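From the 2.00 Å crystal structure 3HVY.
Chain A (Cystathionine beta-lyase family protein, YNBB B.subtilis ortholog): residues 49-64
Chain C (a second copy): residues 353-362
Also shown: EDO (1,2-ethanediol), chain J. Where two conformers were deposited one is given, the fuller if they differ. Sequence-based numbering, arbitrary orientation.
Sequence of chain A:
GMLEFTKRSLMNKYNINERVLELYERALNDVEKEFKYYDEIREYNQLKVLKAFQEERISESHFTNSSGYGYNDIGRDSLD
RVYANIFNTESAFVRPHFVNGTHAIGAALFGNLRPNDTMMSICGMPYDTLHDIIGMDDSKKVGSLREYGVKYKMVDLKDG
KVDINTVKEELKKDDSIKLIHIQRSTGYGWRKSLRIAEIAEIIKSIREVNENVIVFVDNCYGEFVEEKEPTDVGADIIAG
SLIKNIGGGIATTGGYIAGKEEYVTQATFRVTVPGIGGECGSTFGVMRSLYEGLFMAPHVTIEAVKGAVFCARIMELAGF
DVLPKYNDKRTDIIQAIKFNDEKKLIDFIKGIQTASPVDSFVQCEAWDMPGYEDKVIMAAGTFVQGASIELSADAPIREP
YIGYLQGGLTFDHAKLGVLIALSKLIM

Chain A 49-64: VLKAFQEERISESHFT
Chain C 353-362: QTASPVDSFV

Chain A enters as the last turns of a helix, residues 49 to 55, closed by a Schellman motif: Arg A57 takes positive phi (58/49), with Arg A57 N bonded to Gln A54 O at 3.0 Å and Ile A58 N to Phe A53 O at 3.2 Å. Ile A58 (-61/135) and Ser A59 (-138/177) are extended, and a short 3-10 segment, 60 to 62, leads on to Phe A63 (-85/67). Chain C, from a second copy of the protein, leaves its helix at Thr C354, passes through Ala C355 (-90/4), Ser C356 (-94/147), Pro C357 (-71/-33) and Val C358 (-109/134), and folds into a type I beta turn from Asp C359 to Val C362, closed by Val C362 N to Asp C359 O at 3.1 Å. Asp C359 opens the turn with positive phi (54/38). The two chains run in the same sense along the contact: Phe A53 CA lies 5.7 Å from Pro C357 CA, and Ser A59 CA lies 4.7 Å from Asp C359 CA. Together the stretches bury 614 Å².

The backbones are joined by one direct hydrogen bond, Asp C359 N to Ile A58 O at 2.8 Å, nearly straight at 162°. The same carbonyl receives a CA-H contact, Val C358 CA to Ile A58 O at 3.6 Å. A water extends the link, donating to Ile A58 O and to Pro C357 O, each 2.8 Å from its oxygen, and accepting from Ser C360 N at 3.2 Å.

Gln A54 is the main polar side chain of the contact. Its m, t rotamer carries the amide across to the end of the chain C helix, where NE2 donates to Ser C356 O at 3.1 Å and 173°, and makes a weak bond to Thr C354 O at 2.7 Å; an amide nitrogen with two protons suits this pair of carbonyls. Gln A54 OE1 is satisfied elsewhere in the structure.

Apolar groups fill the buried ground. Leu A50 (t, p) brings CD1 to 4.2 Å from Pro C357 CB, and Phe A53 (m, chi2 74°) places CD2 4.0 Å from the same Pro C357 CB, so the compact proline ring meets both side chains. Val C358 (t) sets CG2 against the edge of the Phe A63 ring, 3.8 Å from Phe A63 CZ, while its CG1 lies 3.8 Å from Ser A59 C.

Phe C361 (p, chi2 83°) covers the more open side: its CD2 is 3.6 Å from Arg A57 CD, and its ring edge faces Ser A59 CB, 4.1 Å from Phe C361 CZ. The aliphatic part of the arginine thus offers carbon to the ring. Ser A59 (p) brings its CB to 3.2 Å from Asp C359 OD1, with Ser A59 OG turned away, 4.4 Å from Asp C359 OD1. Inside chain A, Ser A59 N donates to His A62 ND1 at 2.9 Å; inside chain C, Gln C353 NE2 donates to Asp C359 O at 2.7 Å, tying the turn to the helix.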

# COMPACT_ATOMS: atom_id res chain seq x y z
N VAL A 49 -1.87 -27.11 5.31
CA VAL A 49 -2.04 -25.65 5.31
C VAL A 49 -3.55 -25.30 5.25
O VAL A 49 -4.05 -24.49 6.06
CB VAL A 49 -1.24 -24.93 4.18
CG1 VAL A 49 -1.55 -23.46 4.10
CG2 VAL A 49 0.26 -25.13 4.39
N LEU A 50 -4.25 -25.93 4.32
CA LEU A 50 -5.70 -25.69 4.12
C LEU A 50 -6.44 -25.91 5.41
O LEU A 50 -7.27 -25.09 5.80
CB LEU A 50 -6.27 -26.60 3.03
CG LEU A 50 -7.77 -26.50 2.76
CD1 LEU A 50 -8.18 -25.06 2.33
CD2 LEU A 50 -8.22 -27.57 1.73
N LYS A 51 -6.18 -27.01 6.08
CA LYS A 51 -6.84 -27.27 7.36
C LYS A 51 -6.59 -26.19 8.37
O LYS A 51 -7.51 -25.83 9.14
CB LYS A 51 -6.40 -28.60 7.99
CG LYS A 51 -6.90 -29.86 7.25
N ALA A 52 -5.35 -25.68 8.42
CA ALA A 52 -5.00 -24.65 9.39
C ALA A 52 -5.82 -23.38 9.12
O ALA A 52 -6.30 -22.76 10.04
CB ALA A 52 -3.48 -24.35 9.36
N PHE A 53 -5.96 -23.01 7.85
CA PHE A 53 -6.76 -21.88 7.49
C PHE A 53 -8.20 -22.09 7.91
O PHE A 53 -8.85 -21.19 8.43
CB PHE A 53 -6.78 -21.68 5.97
CG PHE A 53 -5.70 -20.84 5.44
CD1 PHE A 53 -4.40 -21.30 5.34
CD2 PHE A 53 -5.97 -19.58 4.95
CE1 PHE A 53 -3.40 -20.51 4.78
CE2 PHE A 53 -4.99 -18.78 4.43
CZ PHE A 53 -3.69 -19.24 4.35
N GLN A 54 -8.73 -23.27 7.66
CA GLN A 54 -10.13 -23.52 7.94
C GLN A 54 -10.37 -23.58 9.45
O GLN A 54 -11.36 -23.06 9.95
CB GLN A 54 -10.57 -24.80 7.23
CG GLN A 54 -10.49 -24.63 5.74
CD GLN A 54 -10.97 -25.83 5.01
OE1 GLN A 54 -10.89 -26.95 5.51
NE2 GLN A 54 -11.46 -25.62 3.81
N GLU A 55 -9.45 -24.17 10.19
CA GLU A 55 -9.60 -24.25 11.66
C GLU A 55 -9.54 -22.88 12.32
O GLU A 55 -10.13 -22.68 13.36
CB GLU A 55 -8.57 -25.23 12.25
CG GLU A 55 -8.88 -26.67 11.81
CD GLU A 55 -7.88 -27.74 12.26
OE1 GLU A 55 -6.75 -27.43 12.67
OE2 GLU A 55 -8.25 -28.92 12.18
N GLU A 56 -8.84 -21.92 11.73
CA GLU A 56 -8.77 -20.56 12.28
C GLU A 56 -9.89 -19.68 11.71
O GLU A 56 -10.07 -18.56 12.11
CB GLU A 56 -7.39 -19.96 12.00
CG GLU A 56 -7.15 -18.52 12.57
CD GLU A 56 -7.28 -18.43 14.11
OE1 GLU A 56 -7.09 -19.48 14.75
OE2 GLU A 56 -7.56 -17.32 14.65
N ARG A 57 -10.68 -20.23 10.80
CA ARG A 57 -11.81 -19.54 10.18
C ARG A 57 -11.38 -18.27 9.49
O ARG A 57 -11.96 -17.20 9.70
CB ARG A 57 -12.88 -19.23 11.21
CG ARG A 57 -13.51 -20.43 11.94
CD ARG A 57 -14.33 -21.27 11.01
NE ARG A 57 -14.86 -22.49 11.63
CZ ARG A 57 -16.08 -22.59 12.13
NH1 ARG A 57 -16.92 -21.53 12.11
NH2 ARG A 57 -16.45 -23.76 12.67
N ILE A 58 -10.34 -18.39 8.67
CA ILE A 58 -9.81 -17.22 7.96
C ILE A 58 -10.92 -16.67 7.06
O ILE A 58 -11.62 -17.41 6.36
CB ILE A 58 -8.52 -17.51 7.19
CG1 ILE A 58 -7.41 -17.96 8.15
CG2 ILE A 58 -8.09 -16.31 6.33
CD1 ILE A 58 -7.18 -17.01 9.37
N SER A 59 -11.05 -15.36 7.10
CA SER A 59 -12.07 -14.66 6.35
C SER A 59 -11.46 -13.40 5.73
O SER A 59 -10.30 -13.06 6.00
CB SER A 59 -13.20 -14.24 7.28
OG SER A 59 -12.83 -13.05 7.95
N GLU A 60 -12.26 -12.68 4.94
CA GLU A 60 -11.78 -11.44 4.32
C GLU A 60 -11.42 -10.41 5.40
O GLU A 60 -10.51 -9.58 5.21
CB GLU A 60 -12.83 -10.88 3.33
CG GLU A 60 -12.23 -9.98 2.20
N SER A 61 -12.06 -10.50 6.55
CA SER A 61 -11.76 -9.57 7.61
C SER A 61 -10.34 -9.73 8.21
O SER A 61 -9.89 -8.87 8.99
CB SER A 61 -12.87 -9.61 8.68
OG SER A 61 -12.85 -10.79 9.46
N HIS A 62 -9.62 -10.81 7.85
CA HIS A 62 -8.26 -11.04 8.34
C HIS A 62 -7.25 -10.28 7.49
O HIS A 62 -6.05 -10.17 7.82
CB HIS A 62 -7.97 -12.56 8.39
CG HIS A 62 -8.68 -13.25 9.54
ND1 HIS A 62 -9.86 -13.94 9.39
CD2 HIS A 62 -8.38 -13.30 10.86
CE1 HIS A 62 -10.25 -14.40 10.56
NE2 HIS A 62 -9.38 -14.02 11.47
N PHE A 63 -7.74 -9.78 6.35
CA PHE A 63 -6.91 -9.01 5.45
C PHE A 63 -6.90 -7.52 5.91
O PHE A 63 -7.37 -6.62 5.20
CB PHE A 63 -7.35 -9.22 3.99
CG PHE A 63 -7.44 -10.70 3.59
CD1 PHE A 63 -6.55 -11.63 4.12
CD2 PHE A 63 -8.37 -11.11 2.65
CE1 PHE A 63 -6.64 -12.96 3.80
CE2 PHE A 63 -8.45 -12.45 2.29
CZ PHE A 63 -7.60 -13.37 2.88
N THR A 64 -6.28 -7.33 7.10
CA THR A 64 -6.25 -6.06 7.82
C THR A 64 -5.32 -5.03 7.16
O THR A 64 -4.46 -5.34 6.29
CB THR A 64 -5.84 -6.27 9.30
OG1 THR A 64 -4.52 -6.88 9.35
CG2 THR A 64 -6.84 -7.16 10.02
N GLN C 353 -17.10 -24.42 -1.58
CA GLN C 353 -16.92 -23.41 -0.54
C GLN C 353 -16.26 -24.03 0.67
O GLN C 353 -15.35 -23.44 1.25
CB GLN C 353 -18.27 -22.76 -0.17
CG GLN C 353 -18.18 -21.56 0.79
CD GLN C 353 -17.68 -20.30 0.15
OE1 GLN C 353 -17.90 -20.07 -1.04
NE2 GLN C 353 -16.97 -19.46 0.94
N THR C 354 -16.69 -25.21 1.07
CA THR C 354 -16.11 -25.81 2.25
C THR C 354 -14.65 -26.20 1.98
O THR C 354 -13.90 -26.43 2.90
CB THR C 354 -16.88 -27.07 2.73
OG1 THR C 354 -16.69 -28.13 1.81
CG2 THR C 354 -18.31 -26.78 2.84
N ALA C 355 -14.25 -26.31 0.71
CA ALA C 355 -12.86 -26.70 0.38
C ALA C 355 -11.94 -25.50 0.24
O ALA C 355 -10.76 -25.64 -0.16
CB ALA C 355 -12.86 -27.46 -0.94
N SER C 356 -12.48 -24.31 0.52
CA SER C 356 -11.82 -23.06 0.20
C SER C 356 -11.01 -22.55 1.41
O SER C 356 -11.37 -22.83 2.56
CB SER C 356 -12.86 -22.03 -0.23
OG SER C 356 -13.39 -22.37 -1.51
N PRO C 357 -9.89 -21.89 1.16
CA PRO C 357 -9.10 -21.38 2.30
C PRO C 357 -9.71 -20.19 3.08
O PRO C 357 -9.48 -20.05 4.27
CB PRO C 357 -7.78 -20.96 1.63
CG PRO C 357 -8.18 -20.62 0.21
CD PRO C 357 -9.23 -21.63 -0.13
N VAL C 358 -10.43 -19.31 2.36
CA VAL C 358 -11.05 -18.09 2.91
C VAL C 358 -12.59 -18.29 2.95
O VAL C 358 -13.21 -18.79 1.98
CB VAL C 358 -10.62 -16.85 2.07
CG1 VAL C 358 -11.16 -15.56 2.64
CG2 VAL C 358 -9.08 -16.79 1.98
N ASP C 359 -13.18 -17.93 4.07
CA ASP C 359 -14.64 -18.06 4.29
C ASP C 359 -15.21 -19.44 4.05
O ASP C 359 -16.34 -19.57 3.55
CB ASP C 359 -15.41 -17.12 3.41
CG ASP C 359 -15.19 -15.69 3.75
OD1 ASP C 359 -14.98 -15.38 4.94
OD2 ASP C 359 -15.29 -14.88 2.80
N SER C 360 -14.45 -20.46 4.44
CA SER C 360 -14.85 -21.86 4.26
C SER C 360 -16.12 -22.23 5.00
O SER C 360 -16.77 -23.23 4.67
CB SER C 360 -13.73 -22.79 4.76
OG SER C 360 -13.46 -22.60 6.14
N PHE C 361 -16.45 -21.44 6.02
CA PHE C 361 -17.56 -21.71 6.93
C PHE C 361 -18.82 -20.99 6.48
O PHE C 361 -19.83 -21.11 7.12
CB PHE C 361 -17.22 -21.19 8.33
CG PHE C 361 -16.82 -19.73 8.33
CD1 PHE C 361 -17.78 -18.73 8.35
CD2 PHE C 361 -15.48 -19.37 8.23
CE1 PHE C 361 -17.41 -17.39 8.30
CE2 PHE C 361 -15.10 -18.06 8.22
CZ PHE C 361 -16.06 -17.06 8.23
N VAL C 362 -18.72 -20.20 5.42
CA VAL C 362 -19.86 -19.40 4.95
C VAL C 362 -20.82 -20.28 4.19
O VAL C 362 -20.40 -21.04 3.32
CB VAL C 362 -19.38 -18.22 4.09
CG1 VAL C 362 -20.51 -17.61 3.28
CG2 VAL C 362 -18.76 -17.19 5.00
C1 EDO J . -3.05 -28.25 10.49
O1 EDO J . -4.22 -28.88 11.09
C2 EDO J . -1.84 -29.19 10.45
O2 EDO J . -1.00 -29.30 11.63
O HOH W 1 -11.67 -20.17 6.00